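Local coordinates for putative 2OG-Fe(II) oxygenase family protein (PDB 3OOX) that probably acts as an iron(II)- and 2-oxoglutarate-dependent oxygenase that may form ethylene from 2-oxoglutarate and oxidise L-arginine, at residues 50-53 with 54-58; 62-65 with 66-69; 109-112 with 113-117; 297-300 with 301-304. All coordinates share one frame; numbering follows the deposited sequence. Where two conformers were deposited one is given.

Contact 1: residues 50-53 with 54-58; sequences AAVD and SAKAF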
# COMPACT_ATOMS: atom_id res chain seq x y z
N ALA A 50 5.33 -7.63 16.59
CA ALA A 50 6.71 -8.13 16.45
C ALA A 50 7.38 -7.60 15.19
O ALA A 50 8.56 -7.23 15.22
CB ALA A 50 6.74 -9.63 16.46
N ALA A 51 6.65 -7.57 14.08
CA ALA A 51 7.21 -6.99 12.85
C ALA A 51 7.51 -5.52 13.06
O ALA A 51 8.60 -5.05 12.69
CB ALA A 51 6.27 -7.19 11.69
N VAL A 52 6.59 -4.80 13.70
CA VAL A 52 6.78 -3.36 13.95
C VAL A 52 7.97 -3.15 14.89
O VAL A 52 8.80 -2.27 14.67
CB VAL A 52 5.50 -2.68 14.47
CG1 VAL A 52 5.77 -1.23 14.88
CG2 VAL A 52 4.37 -2.74 13.42
N ASP A 53 8.10 -4.00 15.90
CA ASP A 53 9.24 -3.91 16.81
C ASP A 53 10.57 -4.15 16.10
O ASP A 53 11.56 -3.46 16.40
CB ASP A 53 9.09 -4.90 17.97
CG ASP A 53 8.07 -4.45 19.01
OD1 ASP A 53 7.74 -3.24 19.09
OD2 ASP A 53 7.60 -5.32 19.78
N SER A 54 10.60 -5.12 15.17
CA SER A 54 11.80 -5.33 14.37
C SER A 54 12.14 -4.12 13.48
O SER A 54 13.33 -3.77 13.32
CB SER A 54 11.71 -6.61 13.53
OG SER A 54 11.96 -7.73 14.35
N ALA A 55 11.10 -3.52 12.88
CA ALA A 55 11.30 -2.29 12.12
C ALA A 55 11.90 -1.19 12.99
O ALA A 55 12.91 -0.55 12.61
CB ALA A 55 9.96 -1.81 11.49
N LYS A 56 11.29 -0.96 14.16
CA LYS A 56 11.77 0.06 15.09
C LYS A 56 13.22 -0.22 15.49
O LYS A 56 14.05 0.69 15.57
CB LYS A 56 10.89 0.14 16.34
CG LYS A 56 9.45 0.63 16.12
CD LYS A 56 8.62 0.56 17.39
CE LYS A 56 7.28 1.28 17.20
NZ LYS A 56 6.39 1.07 18.39
N ALA A 57 13.55 -1.48 15.73
CA ALA A 57 14.90 -1.87 16.11
C ALA A 57 15.89 -1.62 14.98
O ALA A 57 16.98 -1.09 15.20
CB ALA A 57 14.92 -3.37 16.54
N PHE A 58 15.48 -1.95 13.75
CA PHE A 58 16.33 -1.67 12.61
C PHE A 58 16.65 -0.17 12.48
O PHE A 58 17.82 0.22 12.30
CB PHE A 58 15.73 -2.17 11.28
CG PHE A 58 16.53 -1.68 10.11
CD1 PHE A 58 17.72 -2.29 9.76
CD2 PHE A 58 16.15 -0.54 9.40
CE1 PHE A 58 18.50 -1.83 8.74
CE2 PHE A 58 16.95 -0.06 8.38
CZ PHE A 58 18.12 -0.69 8.05
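Val52 and Lys56 meet one turn apart on the alpha helix 45-59, in the N-terminal part of this 2-oxoglutarate oxygenase fold. The touching atoms are a methyl and a methylene: CG1 of Val52 lies 3.7 Å from CE of Lys56. Val52 CG1 stands anti to the backbone N (chi1 173°), which places it next to the carbonyl carbon and so on the side of the following turn, where the lysine chain passes. That chain is extended beyond CG and starts over the same turn, its CG 3.3 Å from Val52 O. A lysine suits this exposed flank of the helix because its aliphatic length can cover the valine while the ammonium group stays at the exposed end. Asp53 is near as well, but its OD1 remains 4.6 Å from Lys56 NZ, so the opposite charges can attract only from a distance.

Beneath these side chains runs the regular i to i+4 bonding of the helix, Lys56 N reaching Val52 O in a nearly straight bond (170° at the hydrogen). Around the helix the small residues face protein: Ala51 packs on Leu134 and Ala50 on Asp130, both of helix 127-152, a closeness that alanine's short side chain permits. Buried Ser54 turns its hydroxyl to that helix too, with OG hydrogen-bonded to Asp130 OD2. At the next turn Ala57 sets its CB 3.4 Å from Asp53 O, the oxygen that accepts its own N-H.

Contact 2: residues 62-65 with 66-69; sequences PVET and KKQY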
# COMPACT_ATOMS: atom_id res chain seq x y z
N PRO A 62 22.81 2.36 14.26
CA PRO A 62 23.63 3.47 13.77
C PRO A 62 23.47 3.67 12.26
O PRO A 62 23.24 2.71 11.54
CB PRO A 62 25.06 3.04 14.09
CG PRO A 62 24.91 2.08 15.25
CD PRO A 62 23.62 1.35 14.96
N VAL A 63 23.60 4.91 11.80
CA VAL A 63 23.44 5.23 10.37
C VAL A 63 24.36 4.39 9.50
O VAL A 63 23.95 3.86 8.47
CB VAL A 63 23.78 6.72 10.05
CG1 VAL A 63 23.30 7.05 8.63
CG2 VAL A 63 23.14 7.66 11.06
N GLU A 64 25.63 4.26 9.88
CA GLU A 64 26.53 3.49 9.01
C GLU A 64 26.18 2.02 8.93
O GLU A 64 26.44 1.38 7.91
CB GLU A 64 28.00 3.69 9.38
CG GLU A 64 28.46 5.12 9.16
CD GLU A 64 28.15 5.67 7.76
OE1 GLU A 64 28.48 5.00 6.75
OE2 GLU A 64 27.58 6.78 7.67
N THR A 65 25.55 1.49 9.98
CA THR A 65 25.11 0.11 9.99
C THR A 65 23.92 -0.03 9.02
O THR A 65 23.85 -0.97 8.22
CB THR A 65 24.67 -0.32 11.42
OG1 THR A 65 25.77 -0.11 12.33
CG2 THR A 65 24.22 -1.78 11.44
N LYS A 66 23.00 0.92 9.09
CA LYS A 66 21.84 0.92 8.19
C LYS A 66 22.29 1.06 6.73
O LYS A 66 21.71 0.42 5.86
CB LYS A 66 20.82 2.00 8.58
CG LYS A 66 20.18 1.73 9.97
CD LYS A 66 19.09 2.72 10.37
CE LYS A 66 19.59 4.14 10.61
NZ LYS A 66 18.53 5.03 11.21
N LYS A 67 23.32 1.86 6.48
CA LYS A 67 23.75 2.15 5.11
C LYS A 67 24.48 0.99 4.42
O LYS A 67 24.71 1.03 3.21
CB LYS A 67 24.58 3.43 5.07
CG LYS A 67 23.68 4.68 5.17
CD LYS A 67 24.47 5.96 5.10
CE LYS A 67 23.54 7.17 4.95
NZ LYS A 67 24.36 8.43 4.88
N GLN A 68 24.81 -0.05 5.18
CA GLN A 68 25.25 -1.30 4.58
C GLN A 68 24.21 -1.80 3.61
O GLN A 68 24.52 -2.52 2.66
CB GLN A 68 25.46 -2.35 5.66
CG GLN A 68 26.62 -2.06 6.59
CD GLN A 68 26.74 -3.10 7.70
OE1 GLN A 68 27.78 -3.74 7.84
NE2 GLN A 68 25.70 -3.25 8.49
N TYR A 69 22.95 -1.45 3.86
CA TYR A 69 21.80 -1.98 3.10
C TYR A 69 21.22 -0.95 2.14
O TYR A 69 20.14 -1.18 1.56
CB TYR A 69 20.74 -2.50 4.07
CG TYR A 69 21.33 -3.43 5.10
CD1 TYR A 69 21.74 -4.71 4.73
CD2 TYR A 69 21.56 -3.01 6.40
CE1 TYR A 69 22.34 -5.56 5.63
CE2 TYR A 69 22.17 -3.86 7.33
CZ TYR A 69 22.56 -5.13 6.93
OH TYR A 69 23.16 -6.00 7.83
O HOH W 1 26.46 8.77 6.74
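Val63, which opens the short helix 63-66, and Lys67, four residues on, lie side by side and point the same way; Pro62 is the N-cap. In the conformer given, Val63 CG1 lies against the end of the extended lysine chain, 3.7 Å from Lys67 CE. Proline fits the start of a helix because it has no N-H to offer, while its carbonyl can still accept, here from Lys66 N.

Glu64 comes to the same lysine at a slant. Its chain bends at chi2 (-52°), bringing the carboxylate toward the ammonium group without direct contact. A water spans the gap instead, donating to Glu64 OE2 and accepting from Lys67 NZ at 2.8 Å, so the two charges are coupled through solvent at the surface.

Thr65 and Gln68 form the other parallel-pointing pair, with the threonine methyl CG2 3.6 Å from Gln68 NE2. The glutamine amide folds back on the backbone: NE2 donates to Thr65 O at 2.9 Å, in the carbonyl plane on a lone pair, and also reaches Glu123. Glutamine suits this place because one amide nitrogen can serve both acceptors. Tyr69, whose hydroxyl bonds to Glu123, presents one ring face to Gln68, whose CB sits 3.9 Å above the centre of the ring.

Contact 3: residues 109-112 with 113-117; sequences HRFR and AHMAD. With EDO (1,2-ethanediol), chain K.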
# COMPACT_ATOMS: atom_id res chain seq x y z
N HIS A 109 12.88 -19.12 -10.38
CA HIS A 109 11.63 -18.46 -10.80
C HIS A 109 11.87 -17.54 -12.02
O HIS A 109 12.90 -16.83 -12.06
CB HIS A 109 11.07 -17.64 -9.65
CG HIS A 109 9.64 -17.31 -9.81
ND1 HIS A 109 9.19 -16.37 -10.72
CD2 HIS A 109 8.53 -17.80 -9.19
CE1 HIS A 109 7.87 -16.30 -10.65
NE2 HIS A 109 7.45 -17.17 -9.74
N ARG A 110 10.92 -17.54 -12.95
CA ARG A 110 11.00 -16.78 -14.19
C ARG A 110 11.05 -15.27 -13.97
O ARG A 110 11.50 -14.55 -14.85
CB ARG A 110 9.82 -17.10 -15.11
CG ARG A 110 8.48 -16.61 -14.62
CD ARG A 110 7.29 -17.29 -15.32
NE ARG A 110 6.02 -16.70 -15.00
CZ ARG A 110 5.32 -16.92 -13.90
NH1 ARG A 110 5.77 -17.80 -13.00
NH2 ARG A 110 4.14 -16.29 -13.69
N PHE A 111 10.57 -14.79 -12.81
CA PHE A 111 10.58 -13.35 -12.52
C PHE A 111 11.90 -12.85 -11.95
O PHE A 111 12.08 -11.63 -11.79
CB PHE A 111 9.45 -12.92 -11.56
CG PHE A 111 8.05 -13.09 -12.09
CD1 PHE A 111 7.75 -13.28 -13.44
CD2 PHE A 111 7.01 -13.01 -11.18
CE1 PHE A 111 6.43 -13.39 -13.83
CE2 PHE A 111 5.72 -13.12 -11.55
CZ PHE A 111 5.41 -13.31 -12.87
N ARG A 112 12.85 -13.74 -11.64
CA ARG A 112 14.08 -13.31 -11.02
C ARG A 112 14.87 -12.32 -11.91
O ARG A 112 15.60 -11.48 -11.37
CB ARG A 112 14.94 -14.50 -10.64
CG ARG A 112 14.41 -15.22 -9.43
CD ARG A 112 15.23 -16.47 -9.06
NE ARG A 112 14.99 -16.68 -7.66
CZ ARG A 112 15.63 -16.03 -6.68
NH1 ARG A 112 16.67 -15.25 -6.97
NH2 ARG A 112 15.26 -16.21 -5.43
N ALA A 113 14.75 -12.42 -13.22
CA ALA A 113 15.47 -11.51 -14.11
C ALA A 113 15.08 -10.05 -13.94
O ALA A 113 15.87 -9.15 -14.27
CB ALA A 113 15.32 -11.94 -15.55
N HIS A 114 13.88 -9.76 -13.41
CA HIS A 114 13.46 -8.37 -13.22
C HIS A 114 13.02 -8.03 -11.79
O HIS A 114 12.78 -6.86 -11.49
CB HIS A 114 12.37 -7.96 -14.20
CG HIS A 114 11.02 -8.52 -13.85
ND1 HIS A 114 10.67 -9.82 -14.18
CD2 HIS A 114 9.94 -7.98 -13.25
CE1 HIS A 114 9.43 -10.04 -13.77
NE2 HIS A 114 8.97 -8.95 -13.19
N MSE A 115 12.95 -9.03 -10.90
CA MSE A 115 12.61 -8.82 -9.49
C MSE A 115 13.78 -9.21 -8.62
O MSE A 115 14.16 -10.39 -8.52
CB MSE A 115 11.38 -9.65 -9.11
CG MSE A 115 10.13 -9.03 -9.61
SE MSE A 115 8.53 -10.09 -9.44
CE MSE A 115 8.58 -10.45 -7.58
N ALA A 116 14.41 -8.19 -8.02
CA ALA A 116 15.62 -8.40 -7.28
C ALA A 116 15.41 -9.14 -5.96
O ALA A 116 14.37 -9.02 -5.29
CB ALA A 116 16.32 -7.02 -7.02
N ASP A 117 16.44 -9.88 -5.57
CA ASP A 117 16.45 -10.56 -4.29
C ASP A 117 16.34 -9.55 -3.15
O ASP A 117 16.83 -8.42 -3.25
CB ASP A 117 17.75 -11.33 -4.06
CG ASP A 117 17.89 -12.57 -4.94
OD1 ASP A 117 16.92 -13.00 -5.58
OD2 ASP A 117 19.03 -13.12 -4.98
C1 EDO K . 20.92 -6.99 -5.04
O1 EDO K . 22.11 -7.13 -4.28
C2 EDO K . 19.78 -7.63 -4.24
O2 EDO K . 18.61 -7.50 -5.02
O HOH W 2 14.64 -15.21 -14.32
O HOH W 3 11.91 -12.01 -15.47
O HOH W 4 16.17 -15.10 -3.02
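Arg112 and Asp117 join across the turn through a salt bridge, while Phe111 packs against His114 and Met115. From its CB, 3.3 Å from Ala113 N, the arginine chain runs extended through CG and CD to NE, which donates to Pro106 O. At the tip, NH1 reaches Asp117 OD1 at 2.7 Å, on the syn lone pair but tilted 34° from the guanidinium plane. NH2 turns to Leu105 O and to a water that binds OD1 weakly. Arginine suits this place because its separate N-H groups serve a carboxylate and two carbonyls together. A leucine here would probably leave the Asp117 carboxylate without its charged mate and the carbonyls of Leu105 and Pro106 without these donors.

Beside it, His114 CE1 comes 3.6 Å from the CB of buried Phe111, and the edge of the imidazole is turned toward the face of the Phe111 ring, an offset edge-to-face pair with planes 64° apart. The selenium of selenomethionine Met115 lies obliquely beside the same ring, 4.7 Å from its centroid. His114 NE2 is held by Ser273. Phe111 O receives both His114 N and Met115 N, the latter at 2.9 Å. The whole is a compact, irregular turn in the loop between strand 97-101 and helix 127-152, combining a Met-aromatic contact with a salt bridge.

Contact 4: residues 297-300 with 301-304; sequences TADE and FLQQ. With EDO (1,2-ethanediol), chain G.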
# COMPACT_ATOMS: atom_id res chain seq x y z
N THR A 297 0.89 -5.50 -19.98
CA THR A 297 1.19 -6.35 -18.83
C THR A 297 1.36 -5.47 -17.60
O THR A 297 1.70 -4.30 -17.71
CB THR A 297 2.45 -7.19 -18.97
OG1 THR A 297 3.61 -6.35 -19.07
CG2 THR A 297 2.39 -8.10 -20.23
N ALA A 298 1.17 -6.05 -16.42
CA ALA A 298 1.37 -5.29 -15.19
C ALA A 298 2.79 -4.73 -15.12
O ALA A 298 3.01 -3.57 -14.72
CB ALA A 298 1.10 -6.18 -13.96
N ASP A 299 3.79 -5.52 -15.55
CA ASP A 299 5.15 -5.01 -15.46
C ASP A 299 5.40 -3.88 -16.45
O ASP A 299 6.13 -2.92 -16.13
CB ASP A 299 6.22 -6.09 -15.60
CG ASP A 299 7.56 -5.60 -15.16
OD1 ASP A 299 7.68 -5.25 -13.95
OD2 ASP A 299 8.46 -5.50 -16.03
N GLU A 300 4.85 -3.97 -17.65
CA GLU A 300 4.94 -2.90 -18.66
C GLU A 300 4.34 -1.61 -18.09
O GLU A 300 4.87 -0.52 -18.28
CB GLU A 300 4.21 -3.31 -19.97
CG GLU A 300 4.97 -4.34 -20.87
CD GLU A 300 4.11 -5.10 -21.93
OE1 GLU A 300 2.88 -4.87 -22.15
OE2 GLU A 300 4.71 -5.98 -22.61
N PHE A 301 3.19 -1.76 -17.45
CA PHE A 301 2.46 -0.62 -16.86
C PHE A 301 3.26 -0.02 -15.70
O PHE A 301 3.37 1.20 -15.60
CB PHE A 301 1.10 -1.09 -16.38
CG PHE A 301 0.24 0.01 -15.80
CD1 PHE A 301 -0.45 0.86 -16.60
CD2 PHE A 301 0.13 0.17 -14.42
CE1 PHE A 301 -1.26 1.84 -16.08
CE2 PHE A 301 -0.68 1.16 -13.88
CZ PHE A 301 -1.37 1.99 -14.72
N LEU A 302 3.84 -0.90 -14.88
CA LEU A 302 4.70 -0.47 -13.79
C LEU A 302 5.84 0.35 -14.32
O LEU A 302 6.10 1.46 -13.82
CB LEU A 302 5.23 -1.68 -13.02
CG LEU A 302 6.02 -1.39 -11.75
CD1 LEU A 302 5.24 -0.49 -10.78
CD2 LEU A 302 6.38 -2.72 -11.10
N GLN A 303 6.53 -0.17 -15.33
CA GLN A 303 7.66 0.55 -15.88
C GLN A 303 7.23 1.89 -16.46
O GLN A 303 7.94 2.90 -16.29
CB GLN A 303 8.36 -0.26 -16.95
CG GLN A 303 9.10 -1.49 -16.44
CD GLN A 303 9.79 -2.20 -17.57
OE1 GLN A 303 10.59 -1.60 -18.29
NE2 GLN A 303 9.47 -3.48 -17.75
N GLN A 304 6.10 1.90 -17.16
CA GLN A 304 5.57 3.13 -17.76
C GLN A 304 5.25 4.17 -16.67
O GLN A 304 5.65 5.32 -16.78
CB GLN A 304 4.33 2.83 -18.61
CG GLN A 304 3.66 4.09 -19.21
CD GLN A 304 2.26 3.83 -19.73
OE1 GLN A 304 2.02 2.82 -20.38
NE2 GLN A 304 1.35 4.77 -19.47
C1 EDO G . -1.03 2.09 -23.88
O1 EDO G . -1.78 0.94 -23.48
C2 EDO G . -1.03 3.14 -22.77
O2 EDO G . -0.42 2.63 -21.58
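Helix 298-309 begins with a capping box of Thr297 and Glu300, and just inside it Asp299 and Gln303 pair one turn apart. Thr297 OG1 accepts from Glu300 N at 3.0 Å, while Glu300 OE1, in the conformer given, takes Thr297 N in return, in an almost straight bond (176° at the hydrogen). Threonine fits the N-cap because its short hydroxyl can reach forward to an N-H of the first turn, which has no earlier helical carbonyl to bond.

Within the same turn Asp299 CG stands anti to the backbone N (chi1 -165°), which carries the carboxylate toward the following turn. Its OD2 accepts from Gln303 NE2 at 2.8 Å, from above the carboxylate plane, and the two flat groups are turned 53° apart. OD1 instead approaches a methyl, Leu302 CD2, at 4.0 Å. With an alanine here, the Gln303 amide would probably lose its carboxylate acceptor and be set free to turn.

Phe301 and Leu302 point their apolar side chains onto Met234 of helix 233-238. Gln304 OE1 accepts from an ethanediol, likely carried over from crystallisation, which Arg237 also binds. The acidic Asp299 and Glu300 probably suit the first turn, where the helix dipole would be positive, here in a C-terminal helix that opens with a classic N-terminal capping box.

Along the chain the contacts come in series, 1 to 4. Contacts 1 and 2 sit on successive helices, 45-59 and 63-66, with centres about 16 Å apart, and they touch where Phe58 packs on Lys66 and Tyr69. Contact 3, in the loop after strand 97-101, lies about 25 Å from contact 2 between centres; all three fall within the N-terminal family region. Contact 4 opens the C-terminal helix 298-309, on the opposite side of the chain's centre from contact 1, yet its centre is about 15 Å from that of contact 3, where His114 CD2 meets Asp299 OD1 at 3.6 Å. Loop 109-117 thus touches the start of the C-terminal helix, residues far apart in the sequence.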